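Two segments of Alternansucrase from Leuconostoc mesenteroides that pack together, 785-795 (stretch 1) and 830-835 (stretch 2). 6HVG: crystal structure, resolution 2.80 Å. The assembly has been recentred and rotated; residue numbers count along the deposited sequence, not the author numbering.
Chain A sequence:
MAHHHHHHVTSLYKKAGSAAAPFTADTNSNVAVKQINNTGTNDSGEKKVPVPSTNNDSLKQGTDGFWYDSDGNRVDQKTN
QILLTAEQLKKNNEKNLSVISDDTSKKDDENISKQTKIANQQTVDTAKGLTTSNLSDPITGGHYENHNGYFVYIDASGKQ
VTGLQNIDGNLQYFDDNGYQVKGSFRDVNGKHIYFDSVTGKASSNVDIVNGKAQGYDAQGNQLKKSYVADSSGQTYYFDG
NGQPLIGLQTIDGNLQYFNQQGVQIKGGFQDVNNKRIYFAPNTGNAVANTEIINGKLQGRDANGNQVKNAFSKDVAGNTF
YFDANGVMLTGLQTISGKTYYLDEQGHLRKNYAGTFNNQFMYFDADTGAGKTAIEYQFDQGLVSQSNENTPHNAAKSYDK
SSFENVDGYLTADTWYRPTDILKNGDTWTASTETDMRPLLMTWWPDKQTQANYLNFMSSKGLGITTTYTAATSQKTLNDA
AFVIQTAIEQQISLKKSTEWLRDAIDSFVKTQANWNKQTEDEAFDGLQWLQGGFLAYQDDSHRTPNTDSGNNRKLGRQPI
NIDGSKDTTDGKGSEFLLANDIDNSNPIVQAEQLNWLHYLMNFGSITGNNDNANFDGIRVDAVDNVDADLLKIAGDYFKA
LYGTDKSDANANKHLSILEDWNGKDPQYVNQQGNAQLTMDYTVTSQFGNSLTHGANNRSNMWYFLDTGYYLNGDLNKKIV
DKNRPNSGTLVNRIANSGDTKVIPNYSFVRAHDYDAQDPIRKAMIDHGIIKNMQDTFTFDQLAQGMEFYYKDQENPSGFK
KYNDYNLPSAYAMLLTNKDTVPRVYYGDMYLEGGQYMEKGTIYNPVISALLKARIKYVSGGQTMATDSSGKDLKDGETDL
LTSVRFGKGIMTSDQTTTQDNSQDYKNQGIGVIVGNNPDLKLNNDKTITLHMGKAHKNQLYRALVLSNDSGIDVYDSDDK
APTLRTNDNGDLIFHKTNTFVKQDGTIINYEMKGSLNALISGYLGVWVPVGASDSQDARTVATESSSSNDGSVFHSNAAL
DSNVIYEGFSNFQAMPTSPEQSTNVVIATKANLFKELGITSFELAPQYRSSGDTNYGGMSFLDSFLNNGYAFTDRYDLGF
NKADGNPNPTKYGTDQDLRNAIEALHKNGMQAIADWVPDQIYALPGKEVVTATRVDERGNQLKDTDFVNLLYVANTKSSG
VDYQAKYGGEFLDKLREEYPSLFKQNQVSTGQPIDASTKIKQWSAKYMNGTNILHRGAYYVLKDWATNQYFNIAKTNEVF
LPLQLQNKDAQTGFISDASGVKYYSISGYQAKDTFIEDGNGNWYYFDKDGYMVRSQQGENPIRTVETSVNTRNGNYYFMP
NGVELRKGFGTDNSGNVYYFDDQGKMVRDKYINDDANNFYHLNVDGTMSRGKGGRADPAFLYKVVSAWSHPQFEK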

ATOM      1  N   GLY A 785     -15.705 -12.994   7.344  1.00 63.93           N
ATOM      2  CA  GLY A 785     -15.512 -11.570   7.595  1.00 62.75           C
ATOM      3  C   GLY A 785     -16.716 -10.787   7.119  1.00 63.27           C
ATOM      4  O   GLY A 785     -17.206  -9.877   7.787  1.00 59.33           O
ATOM      5  N   MET A 786     -17.206 -11.175   5.951  1.00 64.52           N
ATOM      6  CA  MET A 786     -18.352 -10.529   5.346  1.00 63.63           C
ATOM      7  C   MET A 786     -19.580 -10.570   6.226  1.00 62.00           C
ATOM      8  O   MET A 786     -20.349  -9.605   6.238  1.00 59.36           O
ATOM      9  N   GLU A 787     -19.764 -11.663   6.963  1.00 61.18           N
ATOM     10  CA  GLU A 787     -20.895 -11.750   7.893  1.00 64.25           C
ATOM     11  C   GLU A 787     -20.828 -10.672   8.995  1.00 63.28           C
ATOM     12  O   GLU A 787     -21.867 -10.131   9.385  1.00 63.02           O
ATOM     13  N   PHE A 788     -19.623 -10.344   9.469  1.00 62.52           N
ATOM     14  CA  PHE A 788     -19.450  -9.262  10.460  1.00 67.42           C
ATOM     15  C   PHE A 788     -19.680  -7.893   9.825  1.00 66.02           C
ATOM     16  O   PHE A 788     -20.285  -6.997  10.433  1.00 63.50           O
ATOM     17  N   TYR A 789     -19.171  -7.756   8.601  1.00 62.26           N
ATOM     18  CA  TYR A 789     -19.314  -6.542   7.802  1.00 58.81           C
ATOM     19  C   TYR A 789     -20.788  -6.223   7.546  1.00 57.62           C
ATOM     20  O   TYR A 789     -21.209  -5.072   7.697  1.00 57.92           O
ATOM     21  N   TYR A 790     -21.563  -7.244   7.176  1.00 55.55           N
ATOM     22  CA  TYR A 790     -23.014  -7.080   7.012  1.00 57.99           C
ATOM     23  C   TYR A 790     -23.685  -6.680   8.341  1.00 60.53           C
ATOM     24  O   TYR A 790     -24.509  -5.791   8.372  1.00 60.21           O
ATOM     25  N   LYS A 791     -23.330  -7.354   9.432  1.00 66.98           N
ATOM     26  CA  LYS A 791     -23.905  -7.074  10.763  1.00 72.91           C
ATOM     27  C   LYS A 791     -23.671  -5.623  11.175  1.00 66.98           C
ATOM     28  O   LYS A 791     -24.544  -4.975  11.735  1.00 65.96           O
ATOM     29  N   ASP A 792     -22.475  -5.132  10.893  1.00 64.93           N
ATOM     30  CA  ASP A 792     -22.093  -3.746  11.171  1.00 62.71           C
ATOM     31  C   ASP A 792     -22.838  -2.756  10.292  1.00 61.18           C
ATOM     32  O   ASP A 792     -23.287  -1.719  10.754  1.00 60.03           O
ATOM     33  N   GLN A 793     -22.968  -3.088   9.012  1.00 63.20           N
ATOM     34  CA  GLN A 793     -23.660  -2.247   8.037  1.00 61.55           C
ATOM     35  C   GLN A 793     -25.140  -2.030   8.406  1.00 63.01           C
ATOM     36  O   GLN A 793     -25.643  -0.910   8.325  1.00 61.96           O
ATOM     37  N   GLU A 794     -25.811  -3.103   8.819  1.00 62.81           N
ATOM     38  CA  GLU A 794     -27.235  -3.084   9.124  1.00 66.15           C
ATOM     39  C   GLU A 794     -27.542  -2.845  10.589  1.00 68.65           C
ATOM     40  O   GLU A 794     -28.669  -3.065  11.031  1.00 71.73           O
ATOM     41  N   ASN A 795     -26.554  -2.373  11.343  1.00 69.83           N
ATOM     42  CA  ASN A 795     -26.676  -2.298  12.788  1.00 73.61           C
ATOM     43  C   ASN A 795     -27.790  -1.317  13.202  1.00 71.44           C
ATOM     44  O   ASN A 795     -27.733  -0.150  12.844  1.00 71.23           O
ATOM     45  N   TYR A 830     -26.808  -4.031  -3.482  1.00 53.96           N
ATOM     46  CA  TYR A 830     -26.799  -5.422  -3.072  1.00 54.21           C
ATOM     47  C   TYR A 830     -25.588  -5.644  -2.185  1.00 56.45           C
ATOM     48  O   TYR A 830     -24.686  -4.803  -2.140  1.00 61.76           O
ATOM     49  N   LEU A 831     -25.569  -6.751  -1.444  1.00 55.20           N
ATOM     50  CA  LEU A 831     -24.469  -7.010  -0.527  1.00 53.61           C
ATOM     51  C   LEU A 831     -23.203  -7.385  -1.285  1.00 52.90           C
ATOM     52  O   LEU A 831     -23.251  -8.158  -2.256  1.00 54.35           O
ATOM     53  N   GLU A 832     -22.073  -6.856  -0.817  1.00 50.58           N
ATOM     54  CA  GLU A 832     -20.797  -6.929  -1.549  1.00 48.72           C
ATOM     55  C   GLU A 832     -20.151  -8.294  -1.641  1.00 49.45           C
ATOM     56  O   GLU A 832     -19.299  -8.494  -2.500  1.00 50.92           O
ATOM     57  N   GLY A 833     -20.549  -9.228  -0.777  1.00 51.52           N
ATOM     58  CA  GLY A 833     -20.030 -10.591  -0.801  1.00 51.75           C
ATOM     59  C   GLY A 833     -21.053 -11.620  -1.253  1.00 53.48           C
ATOM     60  O   GLY A 833     -22.192 -11.297  -1.572  1.00 51.38           O
ATOM     61  N   GLY A 834     -20.630 -12.878  -1.271  1.00 56.16           N
ATOM     62  CA  GLY A 834     -21.492 -13.963  -1.650  1.00 56.28           C
ATOM     63  C   GLY A 834     -21.824 -13.856  -3.116  1.00 56.98           C
ATOM     64  O   GLY A 834     -21.019 -13.403  -3.920  1.00 53.42           O
ATOM     65  N   GLN A 835     -23.041 -14.256  -3.448  1.00 60.84           N
ATOM     66  CA  GLN A 835     -23.470 -14.433  -4.823  1.00 58.73           C
ATOM     67  C   GLN A 835     -23.993 -13.132  -5.423  1.00 56.05           C
ATOM     68  O   GLN A 835     -24.433 -12.245  -4.702  1.00 57.28           O
TER

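The last turns of a helix, residues 785-793, lie against an irregular segment, 830-835, and the two bury 357 Å² between them. From the helix, the CA-to-CB bonds of Met786, Tyr789, Gln793 and, just past the helix end, Glu794 point toward the segment; that of Tyr790 points sideways, but its ring end comes nearer. In return, Leu831 points toward the helix, and Glu832 starts sideways before its carboxylate closes in.

The apolar contact centres on Tyr790 (chi1 m) and Leu831 (chi1 m, chi2 t). Leu831 CD1 sits 3.9 Å from the centroid of the Tyr790 ring and only 2° off its normal, so the methyl makes a CH-pi contact over one face. Leu831 CB also lies 3.7 Å from Tyr790 CE1. The other methyl, Leu831 CD2, reaches the helix-end side chains, 3.7 Å from Gln793 OE1 and 4.1 Å from Glu794 OE2. Met786, m at chi1 and chi2 and t at chi3, brings its CE to 4.1 Å from Gly833 CA. This approach depends on the glycine: an ideal CB there would clash, at 2.6 Å from Tyr790 OH and 2.9 Å from Met786 CG.

Direct polar contacts use both tyrosine hydroxyls. Tyr789 (chi1 t) donates from OH to Glu832 OE1 at 2.7 Å, with the acceptor near the ring plane. Gly833 N donates to Tyr790 OH at 3.0 Å, but the 120° angle at the hydrogen makes this bond weak.

One water extends the network. It accepts from Glu832 N at 2.9 Å and donates to Glu832 OE1 at 2.7 Å, bridging that residue's own backbone and carboxylate; Gln793 NE2, on an extended side chain (chi1 and chi2 t), adds a weak bond to the water O at 3.4 Å. The same OE1 thus receives both the Tyr789 hydroxyl and the water.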

ATOM      1  CB  MET A 786     -18.653 -11.148   3.982  1.00 65.08           C
ATOM      2  CG  MET A 786     -17.729 -10.642   2.886  1.00 65.40           C
ATOM      3  SD  MET A 786     -17.830  -8.851   2.694  1.00 66.65           S
ATOM      4  CE  MET A 786     -16.937  -8.682   1.157  1.00 71.63           C
ATOM      5  CB  GLU A 787     -21.041 -13.165   8.480  1.00 65.58           C
ATOM      6  CG  GLU A 787     -21.590 -14.193   7.489  1.00 68.19           C
ATOM      7  CD  GLU A 787     -22.988 -13.842   6.930  1.00 72.82           C
ATOM      8  OE1 GLU A 787     -23.969 -13.751   7.710  1.00 67.62           O
ATOM      9  OE2 GLU A 787     -23.115 -13.652   5.693  1.00 71.17           O
ATOM     10  CB  PHE A 788     -18.052  -9.316  11.125  1.00 69.40           C
ATOM     11  CG  PHE A 788     -17.788 -10.590  11.902  1.00 72.52           C
ATOM     12  CD1 PHE A 788     -18.580 -10.931  13.002  1.00 73.21           C
ATOM     13  CD2 PHE A 788     -16.765 -11.460  11.525  1.00 71.00           C
ATOM     14  CE1 PHE A 788     -18.361 -12.111  13.692  1.00 73.23           C
ATOM     15  CE2 PHE A 788     -16.542 -12.633  12.220  1.00 71.89           C
ATOM     16  CZ  PHE A 788     -17.347 -12.963  13.299  1.00 72.23           C
ATOM     17  CB  TYR A 789     -18.558  -6.724   6.485  1.00 57.93           C
ATOM     18  CG  TYR A 789     -18.602  -5.574   5.509  1.00 57.22           C
ATOM     19  CD1 TYR A 789     -17.805  -4.461   5.679  1.00 58.50           C
ATOM     20  CD2 TYR A 789     -19.415  -5.627   4.391  1.00 58.44           C
ATOM     21  CE1 TYR A 789     -17.826  -3.417   4.767  1.00 60.57           C
ATOM     22  CE2 TYR A 789     -19.456  -4.586   3.479  1.00 59.58           C
ATOM     23  CZ  TYR A 789     -18.649  -3.485   3.666  1.00 60.27           C
ATOM     24  OH  TYR A 789     -18.646  -2.457   2.752  1.00 63.70           O
ATOM     25  CB  TYR A 790     -23.687  -8.355   6.481  1.00 56.35           C
ATOM     26  CG  TYR A 790     -23.189  -8.915   5.155  1.00 55.69           C
ATOM     27  CD1 TYR A 790     -22.654  -8.098   4.155  1.00 54.48           C
ATOM     28  CD2 TYR A 790     -23.283 -10.278   4.896  1.00 58.73           C
ATOM     29  CE1 TYR A 790     -22.210  -8.629   2.952  1.00 53.09           C
ATOM     30  CE2 TYR A 790     -22.842 -10.826   3.697  1.00 59.53           C
ATOM     31  CZ  TYR A 790     -22.309 -10.002   2.729  1.00 57.26           C
ATOM     32  OH  TYR A 790     -21.904 -10.586   1.559  1.00 53.72           O
ATOM     33  CB  LYS A 791     -23.299  -8.030  11.807  1.00 78.99           C
ATOM     34  CG  LYS A 791     -23.651  -7.765  13.267  1.00 85.11           C
ATOM     35  CD  LYS A 791     -24.970  -8.396  13.667  1.00 93.78           C
ATOM     36  CE  LYS A 791     -25.340  -7.961  15.093  1.00 95.17           C
ATOM     37  NZ  LYS A 791     -25.755  -6.526  15.239  1.00 93.84           N
ATOM     38  CB  ASP A 792     -20.588  -3.597  10.954  1.00 62.50           C
ATOM     39  CG  ASP A 792     -20.127  -2.158  11.003  1.00 64.39           C
ATOM     40  OD1 ASP A 792     -19.762  -1.593   9.932  1.00 66.35           O
ATOM     41  OD2 ASP A 792     -20.111  -1.610  12.127  1.00 65.15           O
ATOM     42  CB  GLN A 793     -23.594  -2.913   6.666  1.00 60.57           C
ATOM     43  CG  GLN A 793     -24.302  -2.177   5.536  1.00 58.99           C
ATOM     44  CD  GLN A 793     -24.109  -2.868   4.198  1.00 58.60           C
ATOM     45  OE1 GLN A 793     -25.065  -3.155   3.500  1.00 57.96           O
ATOM     46  NE2 GLN A 793     -22.864  -3.150   3.845  1.00 60.20           N
ATOM     47  CB  GLU A 794     -27.864  -4.409   8.688  1.00 67.84           C
ATOM     48  CG  GLU A 794     -27.632  -4.696   7.216  1.00 71.69           C
ATOM     49  CD  GLU A 794     -28.440  -5.849   6.669  1.00 73.27           C
ATOM     50  OE1 GLU A 794     -29.284  -6.417   7.405  1.00 74.26           O
ATOM     51  OE2 GLU A 794     -28.205  -6.168   5.482  1.00 69.58           O
ATOM     52  CB  ASN A 795     -25.325  -1.879  13.401  1.00 78.65           C
ATOM     53  CG  ASN A 795     -25.263  -2.133  14.900  1.00 79.30           C
ATOM     54  OD1 ASN A 795     -26.166  -1.730  15.622  1.00 82.38           O
ATOM     55  ND2 ASN A 795     -24.201  -2.765  15.377  1.00 77.32           N
ATOM     56  CB  TYR A 830     -26.801  -6.333  -4.301  1.00 54.72           C
ATOM     57  CG  TYR A 830     -28.041  -6.109  -5.130  1.00 59.84           C
ATOM     58  CD1 TYR A 830     -28.060  -5.150  -6.143  1.00 62.13           C
ATOM     59  CD2 TYR A 830     -29.230  -6.805  -4.861  1.00 62.79           C
ATOM     60  CE1 TYR A 830     -29.206  -4.917  -6.887  1.00 67.48           C
ATOM     61  CE2 TYR A 830     -30.391  -6.566  -5.592  1.00 64.96           C
ATOM     62  CZ  TYR A 830     -30.372  -5.628  -6.604  1.00 67.31           C
ATOM     63  OH  TYR A 830     -31.496  -5.379  -7.342  1.00 67.57           O
ATOM     64  CB  LEU A 831     -24.839  -8.122   0.444  1.00 56.14           C
ATOM     65  CG  LEU A 831     -25.953  -7.796   1.446  1.00 55.91           C
ATOM     66  CD1 LEU A 831     -26.252  -9.028   2.287  1.00 55.93           C
ATOM     67  CD2 LEU A 831     -25.613  -6.598   2.334  1.00 54.71           C
ATOM     68  CB  GLU A 832     -19.790  -5.949  -0.961  1.00 48.30           C
ATOM     69  CG  GLU A 832     -19.948  -4.551  -1.529  1.00 49.10           C
ATOM     70  CD  GLU A 832     -19.429  -3.480  -0.605  1.00 49.48           C
ATOM     71  OE1 GLU A 832     -19.931  -3.354   0.518  1.00 49.01           O
ATOM     72  OE2 GLU A 832     -18.517  -2.754  -1.003  1.00 51.89           O
ATOM     73  CB  GLN A 835     -24.550 -15.510  -4.848  1.00 61.33           C
ATOM     74  CG  GLN A 835     -24.010 -16.868  -4.466  1.00 63.57           C
ATOM     75  CD  GLN A 835     -23.126 -17.459  -5.541  1.00 63.60           C
ATOM     76  OE1 GLN A 835     -22.051 -17.960  -5.260  1.00 63.86           O
ATOM     77  NE2 GLN A 835     -23.592 -17.413  -6.781  1.00 65.70           N
TER
HETATM   78  O   HOH W   1     -22.407  -4.468   0.742  1.00 50.00           O